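Local coordinates for protein DyP2 (Amycolatopsis sp. ATCC 39116, PDB 4G2C) that is a haem peroxidase of the dye-decolorizing (DyP) family that probably oxidises dyes and lignin-related compounds, with a manganese ion bound in a separate site, at residues T120-A125 with Q161-A166; E155-Y160 with T475-E480; V253-P258 with Y481-S486; Y270-K275 with A407-L412. All blocks are in the same frame, centred on the assembly; numbering follows the deposited sequence.

Contact 1 of 4, residues T120-A125 with Q161-A166; sequences TAHGYA and QQTIDA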
loop_
_atom_site.group_PDB
_atom_site.type_symbol
_atom_site.label_atom_id
_atom_site.label_comp_id
_atom_site.label_asym_id
_atom_site.label_seq_id
_atom_site.Cartn_x
_atom_site.Cartn_y
_atom_site.Cartn_z
ATOM N N THR A 120 -4.740 -16.302 7.763
ATOM C CA THR A 120 -6.064 -15.701 7.947
ATOM C C THR A 120 -6.658 -16.196 9.245
ATOM O O THR A 120 -6.184 -17.179 9.813
ATOM C CB THR A 120 -7.048 -16.091 6.827
ATOM O OG1 THR A 120 -7.306 -17.504 6.895
ATOM C CG2 THR A 120 -6.474 -15.733 5.459
ATOM N N ALA A 121 -7.706 -15.528 9.716
ATOM C CA ALA A 121 -8.396 -15.998 10.917
ATOM C C ALA A 121 -8.830 -17.449 10.712
ATOM O O ALA A 121 -8.699 -18.292 11.608
ATOM C CB ALA A 121 -9.598 -15.118 11.243
ATOM N N HIS A 122 -9.343 -17.744 9.523
ATOM C CA HIS A 122 -9.755 -19.109 9.247
ATOM C C HIS A 122 -8.575 -20.063 9.335
ATOM O O HIS A 122 -8.709 -21.179 9.799
ATOM C CB HIS A 122 -10.437 -19.240 7.886
ATOM C CG HIS A 122 -11.079 -20.576 7.685
ATOM N ND1 HIS A 122 -10.377 -21.681 7.244
ATOM C CD2 HIS A 122 -12.342 -21.001 7.924
ATOM C CE1 HIS A 122 -11.190 -22.720 7.197
ATOM N NE2 HIS A 122 -12.387 -22.334 7.604
ATOM N N GLY A 123 -7.404 -19.611 8.908
ATOM C CA GLY A 123 -6.228 -20.461 8.938
ATOM C C GLY A 123 -5.777 -20.755 10.354
ATOM O O GLY A 123 -5.275 -21.837 10.638
ATOM N N TYR A 124 -5.939 -19.784 11.248
ATOM C CA TYR A 124 -5.684 -20.012 12.669
ATOM C C TYR A 124 -6.659 -21.059 13.207
ATOM O O TYR A 124 -6.278 -21.942 13.980
ATOM C CB TYR A 124 -5.802 -18.705 13.479
ATOM C CG TYR A 124 -4.531 -17.877 13.501
ATOM C CD1 TYR A 124 -3.535 -18.127 14.444
ATOM C CD2 TYR A 124 -4.324 -16.846 12.581
ATOM C CE1 TYR A 124 -2.363 -17.383 14.465
ATOM C CE2 TYR A 124 -3.161 -16.095 12.602
ATOM C CZ TYR A 124 -2.183 -16.368 13.546
ATOM O OH TYR A 124 -1.012 -15.632 13.579
ATOM N N ALA A 125 -7.915 -20.959 12.784
ATOM C CA ALA A 125 -8.934 -21.903 13.220
ATOM C C ALA A 125 -8.590 -23.333 12.785
ATOM O O ALA A 125 -8.692 -24.267 13.575
ATOM C CB ALA A 125 -10.336 -21.484 12.718
ATOM N N GLN A 161 -13.258 -15.963 -3.807
ATOM C CA GLN A 161 -14.542 -16.387 -3.248
ATOM C C GLN A 161 -14.349 -17.614 -2.357
ATOM O O GLN A 161 -15.238 -17.974 -1.590
ATOM C CB GLN A 161 -15.553 -16.688 -4.361
ATOM C CG GLN A 161 -15.900 -15.491 -5.268
ATOM C CD GLN A 161 -17.226 -15.664 -6.009
ATOM O OE1 GLN A 161 -18.164 -16.269 -5.489
ATOM N NE2 GLN A 161 -17.306 -15.134 -7.218
ATOM N N GLN A 162 -13.182 -18.250 -2.463
ATOM C CA GLN A 162 -12.880 -19.473 -1.710
ATOM C C GLN A 162 -12.374 -19.140 -0.318
ATOM O O GLN A 162 -11.945 -18.021 -0.059
ATOM C CB GLN A 162 -11.816 -20.305 -2.433
ATOM C CG GLN A 162 -12.021 -20.396 -3.936
ATOM C CD GLN A 162 -13.355 -21.033 -4.290
ATOM O OE1 GLN A 162 -13.628 -22.174 -3.905
ATOM N NE2 GLN A 162 -14.199 -20.295 -5.010
ATOM N N THR A 163 -12.411 -20.115 0.580
ATOM C CA THR A 163 -11.886 -19.898 1.922
ATOM C C THR A 163 -10.372 -20.024 1.921
ATOM O O THR A 163 -9.817 -21.058 1.561
ATOM C CB THR A 163 -12.520 -20.833 2.965
ATOM O OG1 THR A 163 -13.879 -20.428 3.179
ATOM C CG2 THR A 163 -11.763 -20.747 4.305
ATOM N N ILE A 164 -9.714 -18.942 2.313
ATOM C CA ILE A 164 -8.262 -18.854 2.268
ATOM C C ILE A 164 -7.688 -18.946 3.669
ATOM O O ILE A 164 -8.169 -18.289 4.600
ATOM C CB ILE A 164 -7.834 -17.536 1.623
ATOM C CG1 ILE A 164 -8.337 -17.484 0.178
ATOM C CG2 ILE A 164 -6.317 -17.341 1.714
ATOM C CD1 ILE A 164 -8.143 -16.142 -0.482
ATOM N N ASP A 165 -6.651 -19.762 3.812
ATOM C CA ASP A 165 -6.024 -19.957 5.103
ATOM C C ASP A 165 -4.697 -19.214 5.222
ATOM O O ASP A 165 -4.328 -18.754 6.305
ATOM C CB ASP A 165 -5.851 -21.449 5.382
ATOM C CG ASP A 165 -7.186 -22.142 5.623
ATOM O OD1 ASP A 165 -7.964 -21.623 6.448
ATOM O OD2 ASP A 165 -7.462 -23.183 4.978
ATOM N N ALA A 166 -3.993 -19.069 4.107
ATOM C CA ALA A 166 -2.654 -18.519 4.174
ATOM C C ALA A 166 -2.209 -17.824 2.886
ATOM O O ALA A 166 -2.673 -18.142 1.788
ATOM C CB ALA A 166 -1.660 -19.616 4.569
#
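Thr120 is the N-cap of helix 121-127 and meets the loop that leads into strand 166-172, within the alpha+beta barrel domain of the DyP family. Its CB lies 3.3 Å from Ile164 O. From there OG1 branches to Ile164 O at 2.6 Å, giving its proton to a lone pair in the carbonyl plane. The same OG1 accepts from Gly123 N at 2.9 Å, the capping bond of the helix. CG2, the other branch, lies 3.2 Å from Ile164 O and also faces Ile164 CG2. With chi1 at 66°, OG1 sits between the backbone N and the carbonyl carbon, where it serves both the helix and the loop. The backbone joins in, as Thr120 N donates to Asp165 O in a nearly straight bond. A valine here would probably leave Gly123 N without its cap and Ile164 O without its hydroxyl donor. Two residues on, His122 meets the loop in two ways. Thr163 CG2 lies over the centre of one ring face, a CH-pi contact 3.4 Å from the centroid. Asp165 and Ala166 form a classic beta bulge opposite Leu72, and Asp165 OD2 takes a hydrogen bond from Phe74 N. The other oxygen, Asp165 OD1, uses its syn lone pair to accept from His122 ND1 at 2.5 Å, with ring and carboxylate planes only 24° apart.

Contact 2 of 4, residues E155-Y160 with T475-E480; sequences EWEGHY and TMKGGE
This is a buried contact in which two aromatic residues of the loop before strand 166-172, Trp156 and Tyr160, close on the glycine pair of strand 474-484. Gly478 CA lies over one face of the Trp156 indole, 3.9 Å from the centroid of the five-membered ring, a CH-pi contact. Gly479 N sits over the same face. Met476 CE reaches Trp156 CZ2 at 3.9 Å. Gly478 C lies over one face of the Tyr160 ring, 3.6 Å from Tyr160 CG. Gly478 has no side chain, and Tyr160 CB closes in on its CA. The loop belongs to the DyP alpha+beta barrel domain and packs here on strand 474-484, an antiparallel neighbour of strand 267-278. One direct backbone bond ties the two segments, from Glu157 N to Lys477 O at 2.8 Å. The acid side chain runs extended beyond CG and lies against the bent lysine, with Glu157 OE2 3.4 Å from Lys477 CE. The charged ends stay beyond salt-bridge range, and a water links them, weakly on the glutamate side. Glu157 OE1 forms its salt bridge with Lys275, and Tyr160 OH bonds to Glu199. Two more waters bridge backbone carbonyls. One donates to Glu155 O and Met476 O, the other to Tyr160 O and Gly479 O.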
loop_
_atom_site.group_PDB
_atom_site.type_symbol
_atom_site.label_atom_id
_atom_site.label_comp_id
_atom_site.label_asym_id
_atom_site.label_seq_id
_atom_site.Cartn_x
_atom_site.Cartn_y
_atom_site.Cartn_z
ATOM N N GLU A 155 -19.144 -10.999 -7.199
ATOM C CA GLU A 155 -18.534 -10.324 -8.340
ATOM C C GLU A 155 -17.004 -10.414 -8.316
ATOM O O GLU A 155 -16.333 -9.984 -9.256
ATOM C CB GLU A 155 -18.992 -8.863 -8.411
ATOM C CG GLU A 155 -20.513 -8.678 -8.420
ATOM C CD GLU A 155 -21.194 -9.374 -9.604
ATOM O OE1 GLU A 155 -20.618 -9.360 -10.721
ATOM O OE2 GLU A 155 -22.303 -9.937 -9.415
ATOM N N TRP A 156 -16.453 -10.969 -7.243
ATOM C CA TRP A 156 -15.003 -11.141 -7.134
ATOM C C TRP A 156 -14.516 -12.252 -8.055
ATOM O O TRP A 156 -15.284 -13.126 -8.430
ATOM C CB TRP A 156 -14.610 -11.510 -5.705
ATOM C CG TRP A 156 -14.803 -10.437 -4.681
ATOM C CD1 TRP A 156 -15.399 -9.225 -4.856
ATOM C CD2 TRP A 156 -14.385 -10.485 -3.313
ATOM N NE1 TRP A 156 -15.383 -8.514 -3.679
ATOM C CE2 TRP A 156 -14.772 -9.267 -2.713
ATOM C CE3 TRP A 156 -13.733 -11.446 -2.530
ATOM C CZ2 TRP A 156 -14.509 -8.975 -1.374
ATOM C CZ3 TRP A 156 -13.487 -11.163 -1.191
ATOM C CH2 TRP A 156 -13.870 -9.937 -0.631
ATOM N N GLU A 157 -13.235 -12.234 -8.407
ATOM C CA GLU A 157 -12.659 -13.371 -9.125
ATOM C C GLU A 157 -12.782 -14.649 -8.288
ATOM O O GLU A 157 -12.820 -14.606 -7.049
ATOM C CB GLU A 157 -11.206 -13.095 -9.550
ATOM C CG GLU A 157 -11.072 -11.897 -10.510
ATOM C CD GLU A 157 -9.643 -11.609 -10.968
ATOM O OE1 GLU A 157 -8.694 -12.226 -10.447
ATOM O OE2 GLU A 157 -9.475 -10.757 -11.869
ATOM N N GLY A 158 -12.853 -15.782 -8.982
ATOM C CA GLY A 158 -13.168 -17.061 -8.373
ATOM C C GLY A 158 -12.347 -17.437 -7.156
ATOM O O GLY A 158 -12.905 -17.827 -6.130
ATOM N N HIS A 159 -11.024 -17.321 -7.252
ATOM C CA HIS A 159 -10.170 -17.725 -6.134
ATOM C C HIS A 159 -10.362 -16.908 -4.845
ATOM O O HIS A 159 -10.120 -17.425 -3.759
ATOM C CB HIS A 159 -8.690 -17.826 -6.541
ATOM C CG HIS A 159 -8.152 -16.609 -7.231
ATOM N ND1 HIS A 159 -8.699 -16.104 -8.395
ATOM C CD2 HIS A 159 -7.099 -15.807 -6.932
ATOM C CE1 HIS A 159 -8.012 -15.040 -8.777
ATOM N NE2 HIS A 159 -7.032 -14.842 -7.909
ATOM N N TYR A 160 -10.832 -15.664 -4.962
ATOM C CA TYR A 160 -11.105 -14.827 -3.784
ATOM C C TYR A 160 -12.451 -15.144 -3.133
ATOM O O TYR A 160 -12.746 -14.672 -2.029
ATOM C CB TYR A 160 -10.984 -13.325 -4.108
ATOM C CG TYR A 160 -9.588 -12.941 -4.565
ATOM C CD1 TYR A 160 -8.529 -12.915 -3.668
ATOM C CD2 TYR A 160 -9.320 -12.635 -5.889
ATOM C CE1 TYR A 160 -7.237 -12.586 -4.080
ATOM C CE2 TYR A 160 -8.028 -12.295 -6.311
ATOM C CZ TYR A 160 -6.993 -12.283 -5.398
ATOM O OH TYR A 160 -5.710 -11.962 -5.792
ATOM N N THR A 475 -11.262 -1.140 -9.942
ATOM C CA THR A 475 -12.226 -2.149 -9.511
ATOM C C THR A 475 -11.621 -3.195 -8.589
ATOM O O THR A 475 -10.649 -3.866 -8.943
ATOM C CB THR A 475 -12.867 -2.881 -10.722
ATOM O OG1 THR A 475 -13.351 -1.920 -11.667
ATOM C CG2 THR A 475 -14.024 -3.774 -10.270
ATOM N N MET A 476 -12.217 -3.341 -7.411
ATOM C CA MET A 476 -11.803 -4.355 -6.441
ATOM C C MET A 476 -12.217 -5.741 -6.944
ATOM O O MET A 476 -13.411 -6.006 -7.128
ATOM C CB MET A 476 -12.449 -4.051 -5.079
ATOM C CG MET A 476 -12.538 -5.212 -4.091
ATOM S SD MET A 476 -10.914 -5.788 -3.602
ATOM C CE MET A 476 -11.338 -6.816 -2.195
ATOM N N LYS A 477 -11.233 -6.616 -7.158
ATOM C CA LYS A 477 -11.481 -7.935 -7.757
ATOM C C LYS A 477 -11.497 -9.061 -6.730
ATOM O O LYS A 477 -11.739 -10.217 -7.074
ATOM C CB LYS A 477 -10.420 -8.260 -8.817
ATOM C CG LYS A 477 -10.320 -7.248 -9.933
ATOM C CD LYS A 477 -11.636 -7.116 -10.686
ATOM C CE LYS A 477 -11.908 -8.335 -11.553
ATOM N NZ LYS A 477 -13.065 -8.078 -12.465
ATOM N N GLY A 478 -11.209 -8.725 -5.477
ATOM C CA GLY A 478 -11.146 -9.714 -4.417
ATOM C C GLY A 478 -9.917 -9.493 -3.550
ATOM O O GLY A 478 -8.921 -8.917 -3.995
ATOM N N GLY A 479 -9.978 -9.964 -2.310
ATOM C CA GLY A 479 -8.890 -9.757 -1.372
ATOM C C GLY A 479 -9.181 -10.432 -0.058
ATOM O O GLY A 479 -10.249 -11.036 0.090
ATOM N N GLU A 480 -8.243 -10.345 0.892
ATOM C CA GLU A 480 -8.437 -10.951 2.220
ATOM C C GLU A 480 -7.529 -10.316 3.267
ATOM O O GLU A 480 -6.552 -9.636 2.922
ATOM C CB GLU A 480 -8.215 -12.479 2.149
ATOM C CG GLU A 480 -8.419 -13.235 3.462
ATOM C CD GLU A 480 -9.799 -13.018 4.096
ATOM O OE1 GLU A 480 -10.737 -13.788 3.797
ATOM O OE2 GLU A 480 -9.941 -12.090 4.915
HETATM O O HOH W 1 -15.199 -7.162 -8.869
HETATM O O HOH W 2 -11.926 -10.498 -14.115
HETATM O O HOH W 3 -11.295 -13.867 0.038
#

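Contact 3 of 4, residues V253-P258 with Y481-S486; sequences VLVPDP and YFFMPS
The N-cap of helix 487-491 is where this contact is fastened, Ser486 being the capping residue and Asp257 its partner across the contact. Asp257 OD2 accepts two bonds from Ser486. Ser486 OG donates to Asp257 OD2 from 2.7 Å, on the anti side and close to the carboxylate plane. Ser486 N donates to the same Asp257 OD2 from 2.8 Å, well above that plane. CG of Asp257 lies anti to its backbone N (chi1 -173°), which carries OD2 across to the serine. The other oxygen, Asp257 OD1, faces the edge of the Phe483 ring, 3.7 Å from CE2. Elsewhere on that edge Phe483 CE1 touches Val255 CB at 4.0 Å. An alanine at Asp257 is likely to leave both Ser486 donors without this acceptor and to open a gap beside Phe483. Ser486 OG also caps Phe489 N in the helix. Strand 255-256 pairs with strand 267-278, and so does strand 474-484. Tyr270, from strand 267-278, meets Phe483 edge-to-face, and Phe489 of helix 487-491 packs on Asp257.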
loop_
_atom_site.group_PDB
_atom_site.type_symbol
_atom_site.label_atom_id
_atom_site.label_comp_id
_atom_site.label_asym_id
_atom_site.label_seq_id
_atom_site.Cartn_x
_atom_site.Cartn_y
_atom_site.Cartn_z
ATOM N N VAL A 253 2.491 -0.255 13.399
ATOM C CA VAL A 253 2.592 -1.374 12.476
ATOM C C VAL A 253 2.743 -2.700 13.213
ATOM O O VAL A 253 2.186 -3.704 12.793
ATOM C CB VAL A 253 3.745 -1.168 11.451
ATOM C CG1 VAL A 253 5.104 -1.158 12.146
ATOM C CG2 VAL A 253 3.695 -2.226 10.366
ATOM N N LEU A 254 3.473 -2.703 14.327
ATOM C CA LEU A 254 3.738 -3.951 15.031
ATOM C C LEU A 254 2.668 -4.297 16.060
ATOM O O LEU A 254 2.096 -3.417 16.718
ATOM C CB LEU A 254 5.095 -3.916 15.714
ATOM C CG LEU A 254 6.319 -3.748 14.819
ATOM C CD1 LEU A 254 7.599 -3.774 15.666
ATOM C CD2 LEU A 254 6.356 -4.841 13.751
ATOM N N VAL A 255 2.436 -5.597 16.197
ATOM C CA VAL A 255 1.460 -6.160 17.119
ATOM C C VAL A 255 2.133 -7.357 17.797
ATOM O O VAL A 255 2.786 -8.161 17.129
ATOM C CB VAL A 255 0.224 -6.690 16.342
ATOM C CG1 VAL A 255 -0.822 -7.201 17.280
ATOM C CG2 VAL A 255 -0.363 -5.601 15.416
ATOM N N PRO A 256 1.992 -7.473 19.125
ATOM C CA PRO A 256 2.497 -8.668 19.807
ATOM C C PRO A 256 1.878 -9.902 19.165
ATOM O O PRO A 256 0.687 -9.896 18.873
ATOM C CB PRO A 256 1.990 -8.498 21.243
ATOM C CG PRO A 256 1.783 -6.977 21.404
ATOM C CD PRO A 256 1.415 -6.475 20.049
ATOM N N ASP A 257 2.686 -10.930 18.921
ATOM C CA ASP A 257 2.208 -12.166 18.316
ATOM C C ASP A 257 1.600 -13.071 19.393
ATOM O O ASP A 257 2.317 -13.705 20.161
ATOM C CB ASP A 257 3.368 -12.869 17.618
ATOM C CG ASP A 257 2.923 -14.070 16.824
ATOM O OD1 ASP A 257 1.712 -14.382 16.862
ATOM O OD2 ASP A 257 3.786 -14.703 16.174
ATOM N N PRO A 258 0.262 -13.129 19.463
ATOM C CA PRO A 258 -0.369 -13.714 20.661
ATOM C C PRO A 258 -0.064 -15.197 20.915
ATOM O O PRO A 258 0.018 -15.609 22.078
ATOM C CB PRO A 258 -1.874 -13.470 20.439
ATOM C CG PRO A 258 -2.027 -13.184 18.982
ATOM C CD PRO A 258 -0.718 -12.609 18.495
ATOM N N TYR A 481 -7.849 -10.531 4.543
ATOM C CA TYR A 481 -7.004 -10.039 5.635
ATOM C C TYR A 481 -6.203 -11.166 6.269
ATOM O O TYR A 481 -6.725 -12.260 6.482
ATOM C CB TYR A 481 -7.835 -9.380 6.738
ATOM C CG TYR A 481 -8.625 -8.170 6.337
ATOM C CD1 TYR A 481 -8.077 -7.197 5.510
ATOM C CD2 TYR A 481 -9.936 -7.998 6.787
ATOM C CE1 TYR A 481 -8.809 -6.067 5.150
ATOM C CE2 TYR A 481 -10.677 -6.883 6.434
ATOM C CZ TYR A 481 -10.114 -5.915 5.612
ATOM O OH TYR A 481 -10.844 -4.796 5.256
ATOM N N PHE A 482 -4.948 -10.872 6.599
ATOM C CA PHE A 482 -4.020 -11.857 7.153
ATOM C C PHE A 482 -3.228 -11.272 8.343
ATOM O O PHE A 482 -3.318 -10.093 8.657
ATOM C CB PHE A 482 -2.999 -12.278 6.093
ATOM C CG PHE A 482 -3.594 -12.873 4.827
ATOM C CD1 PHE A 482 -4.071 -12.057 3.808
ATOM C CD2 PHE A 482 -3.602 -14.245 4.630
ATOM C CE1 PHE A 482 -4.580 -12.599 2.636
ATOM C CE2 PHE A 482 -4.108 -14.789 3.466
ATOM C CZ PHE A 482 -4.597 -13.972 2.467
ATOM N N PHE A 483 -2.421 -12.104 8.975
ATOM C CA PHE A 483 -1.493 -11.651 9.981
ATOM C C PHE A 483 -0.153 -12.286 9.628
ATOM O O PHE A 483 -0.082 -13.503 9.438
ATOM C CB PHE A 483 -1.976 -12.121 11.359
ATOM C CG PHE A 483 -1.152 -11.616 12.508
ATOM C CD1 PHE A 483 -1.242 -10.293 12.917
ATOM C CD2 PHE A 483 -0.311 -12.468 13.198
ATOM C CE1 PHE A 483 -0.483 -9.821 13.992
ATOM C CE2 PHE A 483 0.442 -12.010 14.278
ATOM C CZ PHE A 483 0.357 -10.683 14.675
ATOM N N MET A 484 0.906 -11.489 9.502
ATOM C CA MET A 484 2.237 -12.083 9.429
ATOM C C MET A 484 2.744 -12.282 10.853
ATOM O O MET A 484 3.042 -11.324 11.555
ATOM C CB MET A 484 3.245 -11.246 8.630
ATOM C CG MET A 484 2.704 -10.435 7.469
ATOM S SD MET A 484 1.820 -11.255 6.124
ATOM C CE MET A 484 0.212 -11.462 6.860
ATOM N N PRO A 485 2.819 -13.537 11.293
ATOM C CA PRO A 485 3.275 -13.839 12.652
ATOM C C PRO A 485 4.784 -13.799 12.766
ATOM O O PRO A 485 5.494 -13.692 11.765
ATOM C CB PRO A 485 2.771 -15.266 12.875
ATOM C CG PRO A 485 2.708 -15.845 11.510
ATOM C CD PRO A 485 2.327 -14.736 10.591
ATOM N N SER A 486 5.269 -13.870 13.999
ATOM C CA SER A 486 6.694 -13.846 14.260
ATOM C C SER A 486 7.335 -15.141 13.783
ATOM O O SER A 486 6.668 -16.184 13.689
ATOM C CB SER A 486 6.938 -13.670 15.755
ATOM O OG SER A 486 6.470 -14.810 16.454
#

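Contact 4 of 4, residues Y270-K275 with A407-L412; sequences YFVFRK and AFNSNL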
loop_
_atom_site.group_PDB
_atom_site.type_symbol
_atom_site.label_atom_id
_atom_site.label_comp_id
_atom_site.label_asym_id
_atom_site.label_seq_id
_atom_site.Cartn_x
_atom_site.Cartn_y
_atom_site.Cartn_z
ATOM N N TYR A 270 -0.797 -7.149 10.929
ATOM C CA TYR A 270 -1.929 -7.394 10.030
ATOM C C TYR A 270 -1.649 -6.932 8.589
ATOM O O TYR A 270 -0.973 -5.904 8.346
ATOM C CB TYR A 270 -3.204 -6.716 10.548
ATOM C CG TYR A 270 -3.655 -7.235 11.875
ATOM C CD1 TYR A 270 -4.354 -8.440 11.975
ATOM C CD2 TYR A 270 -3.370 -6.538 13.044
ATOM C CE1 TYR A 270 -4.765 -8.925 13.208
ATOM C CE2 TYR A 270 -3.776 -7.005 14.268
ATOM C CZ TYR A 270 -4.466 -8.200 14.349
ATOM O OH TYR A 270 -4.868 -8.671 15.579
ATOM N N PHE A 271 -2.186 -7.696 7.643
ATOM C CA PHE A 271 -1.818 -7.563 6.232
ATOM C C PHE A 271 -3.071 -7.501 5.385
ATOM O O PHE A 271 -3.912 -8.397 5.457
ATOM C CB PHE A 271 -0.955 -8.763 5.829
ATOM C CG PHE A 271 -0.443 -8.728 4.411
ATOM C CD1 PHE A 271 0.517 -7.804 4.023
ATOM C CD2 PHE A 271 -0.887 -9.661 3.476
ATOM C CE1 PHE A 271 0.993 -7.793 2.730
ATOM C CE2 PHE A 271 -0.409 -9.663 2.186
ATOM C CZ PHE A 271 0.530 -8.730 1.806
ATOM N N VAL A 272 -3.210 -6.425 4.613
ATOM C CA VAL A 272 -4.324 -6.283 3.674
ATOM C C VAL A 272 -3.835 -6.680 2.303
ATOM O O VAL A 272 -2.830 -6.150 1.843
ATOM C CB VAL A 272 -4.804 -4.817 3.540
ATOM C CG1 VAL A 272 -6.148 -4.761 2.801
ATOM C CG2 VAL A 272 -4.899 -4.145 4.885
ATOM N N PHE A 273 -4.528 -7.616 1.656
ATOM C CA PHE A 273 -4.315 -7.886 0.229
ATOM C C PHE A 273 -5.605 -7.604 -0.538
ATOM O O PHE A 273 -6.656 -8.162 -0.213
ATOM C CB PHE A 273 -3.863 -9.337 -0.019
ATOM C CG PHE A 273 -3.502 -9.612 -1.453
ATOM C CD1 PHE A 273 -4.490 -9.746 -2.416
ATOM C CD2 PHE A 273 -2.176 -9.702 -1.848
ATOM C CE1 PHE A 273 -4.163 -9.974 -3.752
ATOM C CE2 PHE A 273 -1.840 -9.933 -3.176
ATOM C CZ PHE A 273 -2.838 -10.069 -4.125
ATOM N N ARG A 274 -5.533 -6.720 -1.533
ATOM C CA ARG A 274 -6.684 -6.405 -2.388
ATOM C C ARG A 274 -6.238 -6.258 -3.854
ATOM O O ARG A 274 -5.385 -5.420 -4.166
ATOM C CB ARG A 274 -7.350 -5.096 -1.948
ATOM C CG ARG A 274 -8.336 -5.184 -0.791
ATOM C CD ARG A 274 -8.572 -3.803 -0.143
ATOM N NE ARG A 274 -9.479 -2.945 -0.915
ATOM C CZ ARG A 274 -10.804 -3.022 -0.823
ATOM N NH1 ARG A 274 -11.343 -3.908 -0.004
ATOM N NH2 ARG A 274 -11.592 -2.226 -1.540
ATOM N N LYS A 275 -6.823 -7.056 -4.749
ATOM C CA LYS A 275 -6.500 -6.979 -6.178
ATOM C C LYS A 275 -7.368 -5.906 -6.802
ATOM O O LYS A 275 -8.602 -6.014 -6.800
ATOM C CB LYS A 275 -6.750 -8.324 -6.877
ATOM C CG LYS A 275 -6.180 -8.424 -8.292
ATOM C CD LYS A 275 -6.604 -9.724 -8.965
ATOM C CE LYS A 275 -5.943 -9.895 -10.335
ATOM N NZ LYS A 275 -6.156 -11.246 -10.939
ATOM N N ALA A 407 -0.693 -3.783 2.367
ATOM C CA ALA A 407 -0.311 -2.893 3.472
ATOM C C ALA A 407 -0.241 -3.634 4.800
ATOM O O ALA A 407 -0.981 -4.586 5.024
ATOM C CB ALA A 407 -1.274 -1.716 3.578
ATOM N N PHE A 408 0.666 -3.198 5.672
ATOM C CA PHE A 408 0.709 -3.682 7.040
ATOM C C PHE A 408 0.063 -2.647 7.953
ATOM O O PHE A 408 0.318 -1.447 7.809
ATOM C CB PHE A 408 2.147 -3.965 7.472
ATOM C CG PHE A 408 2.737 -5.188 6.835
ATOM C CD1 PHE A 408 2.271 -6.454 7.173
ATOM C CD2 PHE A 408 3.740 -5.077 5.890
ATOM C CE1 PHE A 408 2.802 -7.596 6.586
ATOM C CE2 PHE A 408 4.278 -6.207 5.305
ATOM C CZ PHE A 408 3.805 -7.477 5.656
ATOM N N ASN A 409 -0.814 -3.126 8.837
ATOM C CA ASN A 409 -1.497 -2.328 9.850
ATOM C C ASN A 409 -1.336 -2.996 11.214
ATOM O O ASN A 409 -1.328 -4.240 11.318
ATOM C CB ASN A 409 -3.003 -2.284 9.608
ATOM C CG ASN A 409 -3.394 -1.585 8.329
ATOM O OD1 ASN A 409 -4.579 -1.525 8.022
ATOM N ND2 ASN A 409 -2.418 -1.048 7.581
ATOM N N SER A 410 -1.253 -2.186 12.265
ATOM C CA SER A 410 -1.364 -2.732 13.615
ATOM C C SER A 410 -2.829 -2.755 14.042
ATOM O O SER A 410 -3.190 -3.399 15.013
ATOM C CB SER A 410 -0.518 -1.932 14.606
ATOM O OG SER A 410 -0.928 -0.582 14.661
ATOM N N ASN A 411 -3.671 -2.054 13.296
ATOM C CA ASN A 411 -5.100 -1.967 13.596
ATOM C C ASN A 411 -5.831 -1.729 12.278
ATOM O O ASN A 411 -5.862 -0.611 11.766
ATOM C CB ASN A 411 -5.375 -0.823 14.583
ATOM C CG ASN A 411 -6.864 -0.661 14.919
ATOM O OD1 ASN A 411 -7.737 -0.897 14.087
ATOM N ND2 ASN A 411 -7.148 -0.238 16.140
ATOM N N LEU A 412 -6.388 -2.797 11.715
ATOM C CA LEU A 412 -7.004 -2.743 10.390
ATOM C C LEU A 412 -8.177 -1.775 10.334
ATOM O O LEU A 412 -8.370 -1.073 9.348
ATOM C CB LEU A 412 -7.460 -4.145 9.940
ATOM C CG LEU A 412 -6.368 -5.069 9.415
ATOM C CD1 LEU A 412 -6.878 -6.527 9.342
ATOM C CD2 LEU A 412 -5.851 -4.594 8.053
#
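Tyr270 and Asn409 form the first of three bridges that join strands 267-278 and 402-409 as antiparallel neighbours. The backbone bonds come at the two hydrogen-bonded pairs. Asn409 N donates to Tyr270 O at 2.8 Å, and the return bond from Tyr270 N is weak. Val272 N donates to Ala407 O at 2.9 Å, and Ala407 N donates back to Val272 O. CA-H...O contacts add to these, with Phe408 CA 3.1 Å from Tyr270 O. Aromatic contact comes at the non-hydrogen-bonded pair between them. Phe271 CD1 lies over one face of the Phe408 ring, toward its rim, 3.4 Å from CE1. The two ring planes are inclined at 43°. Apolar contacts gather on the face that carries Tyr270 and Val272, where Leu412, from the loop after strand 402-409, meets both. Leu412 CG lies 3.7 Å from Tyr270 CB. Leu412 CD2 presses on Val272 CG2 at 3.3 Å, tighter than usual for two carbons. Polar ends are held from outside: Tyr270 OH bonds to Asp134 N, and Asn409 OD1 accepts from Phe416 N. Strand 474-484 also pairs with strand 267-278, with Met484 packed on Phe271 and Phe408. Helix 416-424 places Phe416 against Val272.

In the fold
Strand 474-484 runs through contacts 2 and 3, whose centres are about 23 Å apart. Contact 4 lies within the chain loops closed by both, and its strand 267-278 pairs with 474-484. Phe482 O probably bonds to Phe271 N, and Lys477 N to Lys275 O, while Tyr160 of contact 2 packs on Phe273. Contact 1 lies at the other five-stranded sheet, joining the helix after strand 114-119 to the start of strand 166-172. It touches contact 3 where Thr120 and Tyr124 pack on Phe482 and Phe483, and contact 2 where Thr120 packs on Glu480. Contacts 4 and 2 approach the haem: the Ala407 side chain is about 7 Å from it and that of Met476 about 9 Å.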